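Local structure of CAIP (Helicobacter cinaedi, 5LBH) at residues Ile11-Ser16 against Leu74-Ile79. The protein is a Dps-like mini-ferritin of the neutrophil-activating type that binds iron and promotes the differentiation of macrophages into foam cells in atherosclerotic inflammation. Sequence-based numbering, arbitrary orientation.
Sequences IQADAS and LKAAKI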
loop_
_atom_site.group_PDB
_atom_site.type_symbol
_atom_site.label_atom_id
_atom_site.label_comp_id
_atom_site.label_asym_id
_atom_site.label_seq_id
_atom_site.Cartn_x
_atom_site.Cartn_y
_atom_site.Cartn_z
ATOM N N ILE A 11 32.075 -19.216 8.110
ATOM C CA ILE A 11 30.801 -18.583 8.462
ATOM C C ILE A 11 29.637 -19.310 7.780
ATOM O O ILE A 11 28.582 -19.540 8.382
ATOM C CB ILE A 11 30.828 -17.093 8.067
ATOM C CG1 ILE A 11 31.946 -16.333 8.807
ATOM C CG2 ILE A 11 29.466 -16.465 8.306
ATOM C CD1 ILE A 11 31.714 -14.907 9.003
ATOM N N GLN A 12 29.816 -19.675 6.508
ATOM C CA GLN A 12 28.776 -20.375 5.769
ATOM C C GLN A 12 28.395 -21.684 6.456
ATOM O O GLN A 12 27.210 -21.954 6.693
ATOM C CB GLN A 12 29.244 -20.627 4.335
ATOM C CG GLN A 12 28.163 -21.184 3.434
ATOM C CD GLN A 12 28.703 -21.839 2.179
ATOM O OE1 GLN A 12 29.905 -21.853 1.941
ATOM N NE2 GLN A 12 27.811 -22.394 1.372
ATOM N N ALA A 13 29.395 -22.507 6.797
ATOM C CA ALA A 13 29.110 -23.811 7.386
ATOM C C ALA A 13 28.441 -23.674 8.750
ATOM O O ALA A 13 27.490 -24.404 9.060
ATOM C CB ALA A 13 30.393 -24.636 7.485
ATOM N N ASP A 14 28.931 -22.758 9.585
ATOM C CA ASP A 14 28.307 -22.586 10.888
ATOM C C ASP A 14 26.914 -21.981 10.762
ATOM O O ASP A 14 26.042 -22.286 11.591
ATOM C CB ASP A 14 29.199 -21.739 11.796
ATOM C CG ASP A 14 30.504 -22.448 12.169
ATOM O OD1 ASP A 14 30.498 -23.645 12.566
ATOM O OD2 ASP A 14 31.554 -21.788 12.055
ATOM N N ALA A 15 26.684 -21.119 9.753
ATOM C CA ALA A 15 25.333 -20.589 9.538
ATOM C C ALA A 15 24.350 -21.708 9.217
ATOM O O ALA A 15 23.224 -21.716 9.729
ATOM C CB ALA A 15 25.302 -19.536 8.430
ATOM N N SER A 16 24.747 -22.659 8.364
ATOM C CA SER A 16 23.795 -23.708 8.000
ATOM C C SER A 16 23.480 -24.607 9.189
ATOM O O SER A 16 22.346 -25.068 9.323
ATOM C CB SER A 16 24.291 -24.537 6.802
ATOM O OG SER A 16 25.392 -25.363 7.109
ATOM N N LEU A 74 28.788 -29.889 7.341
ATOM C CA LEU A 74 28.812 -30.531 8.647
ATOM C C LEU A 74 30.238 -30.764 9.118
ATOM O O LEU A 74 30.541 -30.597 10.305
ATOM C CB LEU A 74 28.043 -31.845 8.592
ATOM C CG LEU A 74 26.599 -31.773 9.039
ATOM C CD1 LEU A 74 25.928 -33.106 8.808
ATOM C CD2 LEU A 74 26.620 -31.441 10.522
ATOM N N LYS A 75 31.136 -31.126 8.210
ATOM C CA LYS A 75 32.489 -31.391 8.669
ATOM C C LYS A 75 33.258 -30.096 8.940
ATOM O O LYS A 75 34.130 -30.078 9.817
ATOM C CB LYS A 75 33.201 -32.324 7.679
ATOM C CG LYS A 75 32.784 -33.778 7.871
ATOM C CD LYS A 75 31.360 -34.054 7.463
ATOM C CE LYS A 75 30.756 -35.272 7.987
ATOM N NZ LYS A 75 30.493 -35.294 9.384
ATOM N N ALA A 76 32.904 -28.990 8.275
ATOM C CA ALA A 76 33.574 -27.717 8.547
ATOM C C ALA A 76 33.003 -26.987 9.759
ATOM O O ALA A 76 33.718 -26.189 10.381
ATOM C CB ALA A 76 33.509 -26.804 7.328
ATOM N N ALA A 77 31.757 -27.258 10.125
ATOM C CA ALA A 77 31.103 -26.463 11.149
ATOM C C ALA A 77 31.786 -26.662 12.491
ATOM O O ALA A 77 32.139 -27.782 12.864
ATOM C CB ALA A 77 29.634 -26.848 11.255
ATOM N N LYS A 78 32.002 -25.564 13.206
ATOM C CA LYS A 78 32.423 -25.678 14.591
ATOM C C LYS A 78 31.262 -25.580 15.565
ATOM O O LYS A 78 31.380 -26.062 16.698
ATOM C CB LYS A 78 33.468 -24.613 14.922
ATOM C CG LYS A 78 34.709 -24.787 14.093
ATOM C CD LYS A 78 35.910 -24.138 14.726
ATOM C CE LYS A 78 37.161 -24.472 13.925
ATOM N NZ LYS A 78 38.409 -24.192 14.719
ATOM N N ILE A 79 30.144 -24.975 15.159
ATOM C CA ILE A 79 28.973 -24.940 16.021
ATOM C C ILE A 79 28.412 -26.347 16.142
ATOM O O ILE A 79 28.257 -27.054 15.139
ATOM C CB ILE A 79 27.938 -23.943 15.479
ATOM C CG1 ILE A 79 28.413 -22.537 15.807
ATOM C CG2 ILE A 79 26.557 -24.172 16.097
ATOM C CD1 ILE A 79 27.509 -21.499 15.401
#
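In the four-helix bundle of this Dps-like mini-ferritin, the short helix 70-76 lies in the connection between helices 34-61 and 89-116, a hallmark of Dps proteins; its L74 packs on L74 of a second subunit, and D14 of helix 4-28 holds the chain just beyond its end. D14 sets CG beside its backbone N, anti to the carbonyl carbon (chi1 -67°), carrying the carboxylate to the loop. Its CB packs against I79, 4.0 Å from I79 CD1. OD1 accepts two consecutive backbone N-H groups: K78 N, 2.5 Å from D14 OD1, comes in on the syn lone pair with a bent N-H...O angle of 133°, whereas I79 N, 2.9 Å from D14 OD1, approaches from above the carboxylate plane, nearly straight. OD2 turns to Y102 OH and Q10 NE2, so both oxygens of this buried group are engaged. Aspartate suits the position because its short side chain presents one oxygen to two adjacent amides just after A77 has left helical geometry. The small methyls of A13, A76 and A77 let the backbones come close, the CA atoms of D14 and A77 being 4.8 Å apart. I79, branched and apolar, points back to helix 4-28 and touches Y102 and F103, while K78 runs its extended chain away from residues 11-16. One residue before D14, the methyls meet directly, A13 CB lying 3.8 Å from A76 CB.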